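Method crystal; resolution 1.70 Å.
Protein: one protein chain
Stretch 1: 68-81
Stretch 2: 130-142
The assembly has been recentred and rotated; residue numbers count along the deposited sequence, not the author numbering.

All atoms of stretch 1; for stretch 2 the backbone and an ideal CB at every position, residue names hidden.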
ATOM      1  N   GLU A  68      -2.714  -8.704  14.503  1.00 19.85           N
ATOM      2  CA  GLU A  68      -2.190  -9.552  15.582  1.00 21.71           C
ATOM      3  C   GLU A  68      -1.438  -8.646  16.570  1.00 26.01           C
ATOM      4  O   GLU A  68      -1.152  -9.093  17.661  1.00 29.20           O
ATOM      5  CB  GLU A  68      -1.109 -10.514  15.057  1.00 23.61           C
ATOM      6  CG  GLU A  68      -1.465 -11.464  13.927  1.00 34.72           C
ATOM      7  CD  GLU A  68      -0.268 -12.292  13.485  1.00 36.07           C
ATOM      8  OE1 GLU A  68       0.701 -12.432  14.267  1.00 39.38           O
ATOM      9  OE2 GLU A  68      -0.324 -12.856  12.370  1.00 38.51           O
ATOM     10  N   ASP A  69      -1.066  -7.422  16.185  1.00 18.94           N
ATOM     11  CA  ASP A  69      -0.262  -6.591  17.080  1.00 17.26           C
ATOM     12  C   ASP A  69      -0.852  -5.208  17.313  1.00 22.37           C
ATOM     13  O   ASP A  69      -1.630  -4.714  16.491  1.00 20.69           O
ATOM     14  CB  ASP A  69       1.150  -6.485  16.462  1.00 18.33           C
ATOM     15  CG  ASP A  69       1.916  -7.786  16.380  1.00 27.86           C
ATOM     16  OD1 ASP A  69       2.146  -8.404  17.428  1.00 34.78           O
ATOM     17  OD2 ASP A  69       2.335  -8.152  15.287  1.00 27.26           O
ATOM     18  N   ASP A  70      -0.475  -4.568  18.448  1.00 19.59           N
ATOM     19  CA  ASP A  70      -1.071  -3.273  18.775  1.00 20.05           C
ATOM     20  C   ASP A  70      -0.782  -2.185  17.797  1.00 20.89           C
ATOM     21  O   ASP A  70      -1.564  -1.221  17.706  1.00 19.78           O
ATOM     22  CB  ASP A  70      -0.742  -2.840  20.204  1.00 23.34           C
ATOM     23  CG  ASP A  70      -1.378  -3.752  21.269  1.00 39.87           C
ATOM     24  OD1 ASP A  70      -2.477  -4.317  21.002  1.00 41.17           O
ATOM     25  OD2 ASP A  70      -0.794  -3.881  22.355  1.00 46.51           O
ATOM     26  N   ASP A  71       0.324  -2.341  17.025  1.00 17.83           N
ATOM     27  CA  ASP A  71       0.676  -1.344  16.012  1.00 15.56           C
ATOM     28  C   ASP A  71       0.068  -1.601  14.612  1.00 17.27           C
ATOM     29  O   ASP A  71       0.241  -0.788  13.725  1.00 17.00           O
ATOM     30  CB  ASP A  71       2.202  -1.189  15.954  1.00 18.10           C
ATOM     31  CG  ASP A  71       2.955  -2.452  15.568  1.00 21.16           C
ATOM     32  OD1 ASP A  71       2.339  -3.555  15.606  1.00 19.37           O
ATOM     33  OD2 ASP A  71       4.140  -2.333  15.159  1.00 22.17           O
ATOM     34  N   ASP A  72      -0.709  -2.677  14.437  1.00 14.97           N
ATOM     35  CA  ASP A  72      -1.339  -2.960  13.132  1.00 13.49           C
ATOM     36  C   ASP A  72      -2.267  -1.843  12.677  1.00 17.09           C
ATOM     37  O   ASP A  72      -2.185  -1.441  11.519  1.00 16.30           O
ATOM     38  CB  ASP A  72      -2.037  -4.336  13.126  1.00 14.75           C
ATOM     39  CG  ASP A  72      -1.051  -5.444  12.824  1.00 17.30           C
ATOM     40  OD1 ASP A  72      -0.090  -5.203  12.002  1.00 16.97           O
ATOM     41  OD2 ASP A  72      -1.216  -6.558  13.392  1.00 18.29           O
ATOM     42  N   PRO A  73      -3.109  -1.242  13.558  1.00 15.10           N
ATOM     43  CA  PRO A  73      -3.985  -0.138  13.075  1.00 15.40           C
ATOM     44  C   PRO A  73      -3.150   1.033  12.599  1.00 15.98           C
ATOM     45  O   PRO A  73      -3.442   1.546  11.533  1.00 18.14           O
ATOM     46  CB  PRO A  73      -4.807   0.254  14.321  1.00 17.64           C
ATOM     47  CG  PRO A  73      -4.933  -1.099  15.086  1.00 20.07           C
ATOM     48  CD  PRO A  73      -3.497  -1.678  14.931  1.00 16.92           C
ATOM     49  N   ALA A  74      -2.127   1.456  13.354  1.00 15.22           N
ATOM     50  CA  ALA A  74      -1.296   2.591  12.894  1.00 15.03           C
ATOM     51  C   ALA A  74      -0.612   2.254  11.580  1.00 15.35           C
ATOM     52  O   ALA A  74      -0.562   3.103  10.701  1.00 15.75           O
ATOM     53  CB  ALA A  74      -0.229   2.955  13.927  1.00 18.00           C
ATOM     54  N   LEU A  75      -0.043   1.044  11.445  1.00 14.85           N
ATOM     55  CA  LEU A  75       0.662   0.678  10.187  1.00 14.67           C
ATOM     56  C   LEU A  75      -0.305   0.561   8.987  1.00 16.32           C
ATOM     57  O   LEU A  75       0.079   0.891   7.860  1.00 16.62           O
ATOM     58  CB  LEU A  75       1.528  -0.599  10.421  1.00 15.32           C
ATOM     59  CG  LEU A  75       2.758  -0.208  11.266  1.00 18.16           C
ATOM     60  CD1 LEU A  75       3.484  -1.406  11.776  1.00 19.85           C
ATOM     61  CD2 LEU A  75       3.747   0.626  10.432  1.00 16.29           C
ATOM     62  N   ALA A  76      -1.574   0.175   9.240  1.00 14.61           N
ATOM     63  CA  ALA A  76      -2.615   0.140   8.183  1.00 15.06           C
ATOM     64  C   ALA A  76      -2.801   1.554   7.670  1.00 17.16           C
ATOM     65  O   ALA A  76      -2.825   1.778   6.457  1.00 17.40           O
ATOM     66  CB  ALA A  76      -3.950  -0.392   8.710  1.00 14.62           C
ATOM     67  N   VAL A  77      -2.837   2.504   8.584  1.00 15.52           N
ATOM     68  CA  VAL A  77      -2.911   3.922   8.239  1.00 14.97           C
ATOM     69  C   VAL A  77      -1.687   4.363   7.437  1.00 16.44           C
ATOM     70  O   VAL A  77      -1.842   5.042   6.404  1.00 15.71           O
ATOM     71  CB  VAL A  77      -3.179   4.803   9.494  1.00 18.14           C
ATOM     72  CG1 VAL A  77      -3.024   6.280   9.130  1.00 19.02           C
ATOM     73  CG2 VAL A  77      -4.622   4.552  10.004  1.00 16.86           C
ATOM     74  N   THR A  78      -0.482   3.954   7.867  1.00 15.65           N
ATOM     75  CA  THR A  78       0.755   4.295   7.135  1.00 15.35           C
ATOM     76  C   THR A  78       0.561   3.854   5.695  1.00 15.65           C
ATOM     77  O   THR A  78       0.815   4.601   4.784  1.00 16.46           O
ATOM     78  CB  THR A  78       1.985   3.582   7.775  1.00 15.63           C
ATOM     79  OG1 THR A  78       2.117   4.028   9.132  1.00 16.93           O
ATOM     80  CG2 THR A  78       3.277   3.766   6.914  1.00 14.65           C
ATOM     81  N   ALA A  79       0.109   2.625   5.498  1.00 15.15           N
ATOM     82  CA  ALA A  79      -0.076   2.080   4.148  1.00 16.30           C
ATOM     83  C   ALA A  79      -1.086   2.881   3.313  1.00 18.89           C
ATOM     84  O   ALA A  79      -0.812   3.202   2.147  1.00 17.75           O
ATOM     85  CB  ALA A  79      -0.474   0.615   4.237  1.00 16.13           C
ATOM     86  N   LEU A  80      -2.208   3.237   3.929  1.00 16.02           N
ATOM     87  CA  LEU A  80      -3.284   4.001   3.260  1.00 15.19           C
ATOM     88  C   LEU A  80      -2.776   5.404   2.932  1.00 17.86           C
ATOM     89  O   LEU A  80      -3.053   5.924   1.838  1.00 15.46           O
ATOM     90  CB  LEU A  80      -4.495   4.053   4.184  1.00 13.96           C
ATOM     91  CG  LEU A  80      -5.260   2.725   4.230  1.00 15.45           C
ATOM     92  CD1 LEU A  80      -6.089   2.635   5.524  1.00 17.34           C
ATOM     93  CD2 LEU A  80      -6.071   2.523   2.940  1.00 16.43           C
ATOM     94  N   ARG A  81      -2.068   6.018   3.849  1.00 14.34           N
ATOM     95  CA  ARG A  81      -1.563   7.375   3.602  1.00 14.64           C
ATOM     96  C   ARG A  81      -0.562   7.408   2.424  1.00 18.78           C
ATOM     97  O   ARG A  81      -0.622   8.313   1.598  1.00 18.66           O
ATOM     98  CB  ARG A  81      -0.878   7.955   4.871  1.00 16.83           C
ATOM     99  CG  ARG A  81      -0.166   9.333   4.597  1.00 17.36           C
ATOM    100  CD  ARG A  81       0.560   9.913   5.840  1.00 17.72           C
ATOM    101  NE  ARG A  81       1.440   8.911   6.469  1.00 16.21           N
ATOM    102  CZ  ARG A  81       2.600   8.486   5.978  1.00 25.67           C
ATOM    103  NH1 ARG A  81       3.081   8.994   4.831  1.00 17.66           N
ATOM    104  NH2 ARG A  81       3.298   7.553   6.627  1.00 21.75           N
ATOM    105  N   UNK A 130     -12.659   9.199   8.468  1.00 13.77           N
ATOM    106  CA  UNK A 130     -11.561   8.385   8.963  1.00 16.42           C
ATOM    107  C   UNK A 130     -11.537   7.133   8.165  1.00 19.33           C
ATOM    108  O   UNK A 130     -12.483   6.879   7.371  1.00 17.98           O
ATOM    109  CB  UNK A 130     -11.689   8.084  10.458  1.00 16.42           C
ATOM    110  N   UNK A 131     -10.476   6.343   8.372  1.00 15.25           N
ATOM    111  CA  UNK A 131     -10.333   5.087   7.616  1.00 13.42           C
ATOM    112  C   UNK A 131     -11.160   3.971   8.226  1.00 17.31           C
ATOM    113  O   UNK A 131     -11.231   3.861   9.459  1.00 17.70           O
ATOM    114  CB  UNK A 131      -8.864   4.663   7.555  1.00 13.42           C
ATOM    115  N   UNK A 132     -11.705   3.101   7.366  1.00 12.56           N
ATOM    116  CA  UNK A 132     -12.395   1.894   7.858  1.00 12.90           C
ATOM    117  C   UNK A 132     -11.294   0.817   7.720  1.00 16.13           C
ATOM    118  O   UNK A 132     -11.075   0.238   6.626  1.00 15.29           O
ATOM    119  CB  UNK A 132     -13.669   1.562   7.078  1.00 12.90           C
ATOM    120  N   UNK A 133     -10.612   0.539   8.825  1.00 14.73           N
ATOM    121  CA  UNK A 133      -9.526  -0.461   8.815  1.00 14.79           C
ATOM    122  C   UNK A 133     -10.019  -1.913   8.595  1.00 14.82           C
ATOM    123  O   UNK A 133      -9.226  -2.767   8.194  1.00 15.66           O
ATOM    124  CB  UNK A 133      -8.760  -0.386  10.138  1.00 14.79           C
ATOM    125  N   UNK A 134     -11.320  -2.125   8.747  1.00 14.14           N
ATOM    126  CA  UNK A 134     -11.953  -3.410   8.511  1.00 14.78           C
ATOM    127  C   UNK A 134     -11.844  -3.831   7.039  1.00 15.87           C
ATOM    128  O   UNK A 134     -12.057  -5.006   6.695  1.00 16.88           O
ATOM    129  CB  UNK A 134     -13.421  -3.354   8.937  1.00 14.78           C
ATOM    130  N   UNK A 135     -11.585  -2.866   6.160  1.00 13.54           N
ATOM    131  CA  UNK A 135     -11.418  -3.101   4.695  1.00 13.92           C
ATOM    132  C   UNK A 135      -9.983  -3.555   4.358  1.00 16.08           C
ATOM    133  O   UNK A 135      -9.730  -3.914   3.214  1.00 17.62           O
ATOM    134  CB  UNK A 135     -11.749  -1.829   3.912  1.00 13.92           C
ATOM    135  N   UNK A 136      -9.088  -3.606   5.341  1.00 12.93           N
ATOM    136  CA  UNK A 136      -7.706  -4.108   5.081  1.00 13.37           C
ATOM    137  C   UNK A 136      -7.443  -5.396   5.789  1.00 17.96           C
ATOM    138  O   UNK A 136      -7.978  -5.589   6.899  1.00 17.39           O
ATOM    139  CB  UNK A 136      -6.656  -3.082   5.513  1.00 13.37           C
ATOM    140  N   UNK A 137      -6.666  -6.264   5.156  1.00 15.09           N
ATOM    141  CA  UNK A 137      -6.262  -7.507   5.740  1.00 14.03           C
ATOM    142  C   UNK A 137      -4.742  -7.471   5.941  1.00 16.74           C
ATOM    143  O   UNK A 137      -3.995  -7.223   4.988  1.00 15.01           O
ATOM    144  CB  UNK A 137      -6.691  -8.687   4.865  1.00 14.03           C
ATOM    145  N   UNK A 138      -4.264  -7.762   7.153  1.00 16.14           N
ATOM    146  CA  UNK A 138      -2.824  -7.931   7.357  1.00 14.60           C
ATOM    147  C   UNK A 138      -2.438  -9.221   6.649  1.00 15.97           C
ATOM    148  O   UNK A 138      -3.013 -10.284   6.944  1.00 16.23           O
ATOM    149  CB  UNK A 138      -2.453  -7.968   8.841  1.00 14.60           C
ATOM    150  N   UNK A 139      -1.441  -9.137   5.708  1.00 13.32           N
ATOM    151  CA  UNK A 139      -1.005 -10.347   5.008  1.00 14.98           C
ATOM    152  C   UNK A 139       0.451 -10.719   5.254  1.00 19.39           C
ATOM    153  O   UNK A 139       0.899 -11.776   4.820  1.00 18.68           O
ATOM    154  CB  UNK A 139      -1.225 -10.172   3.504  1.00 14.98           C
ATOM    155  N   UNK A 140       1.205  -9.845   5.903  1.00 14.62           N
ATOM    156  CA  UNK A 140       2.567 -10.247   6.192  1.00 16.30           C
ATOM    157  C   UNK A 140       3.367  -9.229   6.949  1.00 16.35           C
ATOM    158  O   UNK A 140       2.948  -8.076   7.087  1.00 16.26           O
ATOM    159  CB  UNK A 140       3.293 -10.576   4.886  1.00 16.30           C
ATOM    160  N   UNK A 141       4.561  -9.649   7.386  1.00 14.73           N
ATOM    161  CA  UNK A 141       5.486  -8.710   8.017  1.00 17.15           C
ATOM    162  C   UNK A 141       6.871  -9.191   7.645  1.00 20.99           C
ATOM    163  O   UNK A 141       7.156 -10.396   7.751  1.00 18.22           O
ATOM    164  CB  UNK A 141       5.297  -8.630   9.533  1.00 17.15           C
ATOM    165  N   UNK A 142       7.683  -8.274   7.111  1.00 18.01           N
ATOM    166  CA  UNK A 142       9.018  -8.667   6.640  1.00 19.87           C
ATOM    167  C   UNK A 142      10.055  -7.700   7.116  1.00 21.11           C
ATOM    168  O   UNK A 142       9.948  -6.487   6.898  1.00 19.96           O
ATOM    169  CB  UNK A 142       9.060  -8.759   5.113  1.00 19.87           C
TER

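Position 130 is extended, and nothing of stretch 1 lies within 5.5 Å of its ideal CB. Stretch 1 sets no demand, and many residues would do. The residue is Ala-130.

Position 131 points its CB toward the helix, 4.0 Å from Leu-80 CD1 and 4.9 Å from Val-77 CG2. Only methyl groups are on offer, so a large apolar side chain, aliphatic or aromatic, would suit. It is Phe-131. Leu-80 CD1 sits over one face of the ring, 4.0 Å from its centroid, a CH-pi contact. Val-77 CG2 lies 4.1 Å from Phe-131 CD2.

Position 132 points away, and many residues would do. Asp-132 is found; its OD1 accepts a hydrogen bond from N of position 134 (3.0 Å).

Position 133 has helical angles (-68/-15) and points toward the helix, with its ideal CB 5.0 Å from Ala-76 CB. The small alanine leaves room, and Pro-73, Val-77 and Leu-80 add apolar surface. Leucine, isoleucine or methionine would fit. Leu-133 spreads across all four: CD1 is 3.8 Å from Pro-73 CB, while CD2 is 3.7 Å from Ala-76 CB and 3.9 Å from Leu-80 CD1.

Positions 134 and 135 are out of reach and continue the 3-10 segment. Many residues would do. They are Gly-134 and Leu-135.

Position 136 turns back toward the helix. Its ideal CB is also 5.0 Å from Ala-76 CB, so another medium or large apolar side chain is expected. Leu-136 places CD2 3.8 Å from Ala-76 CB and 3.8 Å from Leu-80 CD1.

Position 137 is out of reach, so the choice is open; it is Arg-137.

Position 138 is extended and points toward a cluster of acids. Its ideal CB is 4.8 Å from Asp-72 OD1, and Asp-69 and Glu-68 lie farther out. A long basic side chain, lysine or arginine, would suit. Arg-138 is nearly fully extended. Its NH1 donates to Asp-69 OD2 (2.8 Å) and Asp-72 OD2 (2.9 Å), both salt bridges, with the oxygens near the guanidinium plane. Asp-72 OD2 also accepts from Glu-68 N and Asp-69 N, so the arginine joins an acid that already holds the loop before it. Glu-68 CB covers one guanidinium face.

Positions 139 and 140 make no contact. Many residues would suit 139; the nearly fully extended angles at 140 (-179/171) suit glycine. They are Ile-139 and Gly-140.

Position 141 points toward stretch 1 across open space, with Asp-69 at a distance. A long polar or basic side chain could reach. Arg-141 makes a long salt bridge, NH1 to Asp-69 OD2 at 3.9 Å. A water joins Asp-69 OD2, Arg-138 NH2 and Arg-141 NH1.

Position 142 is out of reach, and many residues would do; it is Phe-142.

Stretch 2 (130-142) AFDLGLLRRIGRF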
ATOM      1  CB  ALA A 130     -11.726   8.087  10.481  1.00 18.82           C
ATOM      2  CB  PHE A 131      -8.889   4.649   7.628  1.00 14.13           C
ATOM      3  CG  PHE A 131      -8.028   5.565   6.781  1.00 15.23           C
ATOM      4  CD1 PHE A 131      -8.207   5.626   5.395  1.00 14.14           C
ATOM      5  CD2 PHE A 131      -7.092   6.413   7.378  1.00 16.83           C
ATOM      6  CE1 PHE A 131      -7.370   6.393   4.588  1.00 15.85           C
ATOM      7  CE2 PHE A 131      -6.265   7.224   6.583  1.00 17.84           C
ATOM      8  CZ  PHE A 131      -6.399   7.206   5.189  1.00 14.88           C
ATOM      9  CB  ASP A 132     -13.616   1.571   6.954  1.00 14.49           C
ATOM     10  CG  ASP A 132     -14.276   0.254   7.386  1.00 19.38           C
ATOM     11  OD1 ASP A 132     -13.774  -0.377   8.372  1.00 19.37           O
ATOM     12  OD2 ASP A 132     -15.301  -0.143   6.743  1.00 18.56           O
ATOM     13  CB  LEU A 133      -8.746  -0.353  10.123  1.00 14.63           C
ATOM     14  CG  LEU A 133      -8.076   1.027  10.298  1.00 18.94           C
ATOM     15  CD1 LEU A 133      -7.302   1.110  11.642  1.00 19.14           C
ATOM     16  CD2 LEU A 133      -7.204   1.415   9.047  1.00 18.74           C
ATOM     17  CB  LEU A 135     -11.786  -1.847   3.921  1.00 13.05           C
ATOM     18  CG  LEU A 135     -13.276  -1.526   3.923  1.00 17.65           C
ATOM     19  CD1 LEU A 135     -13.506  -0.178   3.190  1.00 17.94           C
ATOM     20  CD2 LEU A 135     -14.079  -2.631   3.231  1.00 24.19           C
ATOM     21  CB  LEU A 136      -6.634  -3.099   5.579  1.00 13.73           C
ATOM     22  CG  LEU A 136      -6.233  -2.040   4.522  1.00 16.03           C
ATOM     23  CD1 LEU A 136      -7.468  -1.130   4.099  1.00 17.89           C
ATOM     24  CD2 LEU A 136      -5.224  -1.101   5.183  1.00 17.31           C
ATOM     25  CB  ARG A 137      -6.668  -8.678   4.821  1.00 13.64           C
ATOM     26  CG  ARG A 137      -6.218 -10.034   5.306  1.00 15.65           C
ATOM     27  CD  ARG A 137      -6.371 -11.127   4.220  1.00 14.31           C
ATOM     28  NE  ARG A 137      -5.993 -12.434   4.765  1.00 19.46           N
ATOM     29  CZ  ARG A 137      -6.815 -13.243   5.427  1.00 18.79           C
ATOM     30  NH1 ARG A 137      -8.087 -12.896   5.623  1.00 18.49           N
ATOM     31  NH2 ARG A 137      -6.357 -14.394   5.957  1.00 19.60           N
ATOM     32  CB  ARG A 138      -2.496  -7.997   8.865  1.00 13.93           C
ATOM     33  CG  ARG A 138      -1.072  -8.379   9.062  1.00 13.19           C
ATOM     34  CD  ARG A 138      -0.584  -8.311  10.505  1.00 14.62           C
ATOM     35  NE  ARG A 138       0.667  -9.056  10.648  1.00 16.52           N
ATOM     36  CZ  ARG A 138       1.451  -8.970  11.729  1.00 20.25           C
ATOM     37  NH1 ARG A 138       1.140  -8.131  12.728  1.00 18.12           N
ATOM     38  NH2 ARG A 138       2.556  -9.699  11.814  1.00 18.96           N
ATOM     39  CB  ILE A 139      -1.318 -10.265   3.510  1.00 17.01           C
ATOM     40  CG1 ILE A 139      -0.588  -9.027   2.886  1.00 18.41           C
ATOM     41  CG2 ILE A 139      -2.840 -10.187   3.328  1.00 14.71           C
ATOM     42  CD1 ILE A 139      -0.715  -8.981   1.318  1.00 21.06           C
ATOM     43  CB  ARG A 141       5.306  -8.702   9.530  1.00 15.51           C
ATOM     44  CG  ARG A 141       6.216  -7.721  10.253  1.00 16.17           C
ATOM     45  CD  ARG A 141       6.034  -7.879  11.771  1.00 18.65           C
ATOM     46  NE  ARG A 141       6.949  -6.967  12.476  1.00 19.30           N
ATOM     47  CZ  ARG A 141       6.934  -6.720  13.780  1.00 19.00           C
ATOM     48  NH1 ARG A 141       6.104  -7.392  14.587  1.00 19.86           N
ATOM     49  NH2 ARG A 141       7.762  -5.805  14.300  1.00 19.04           N
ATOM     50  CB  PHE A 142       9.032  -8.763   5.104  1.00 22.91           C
ATOM     51  CG  PHE A 142       8.165  -9.890   4.626  1.00 27.69           C
ATOM     52  CD1 PHE A 142       8.512 -11.214   4.885  1.00 33.58           C
ATOM     53  CD2 PHE A 142       6.946  -9.635   4.015  1.00 34.57           C
ATOM     54  CE1 PHE A 142       7.658 -12.256   4.545  1.00 36.84           C
ATOM     55  CE2 PHE A 142       6.115 -10.691   3.624  1.00 39.13           C
ATOM     56  CZ  PHE A 142       6.488 -11.989   3.894  1.00 36.78           C
TER
HETATM   57  O   HOH W   1       4.167  -9.655  14.157  1.00 20.50           O
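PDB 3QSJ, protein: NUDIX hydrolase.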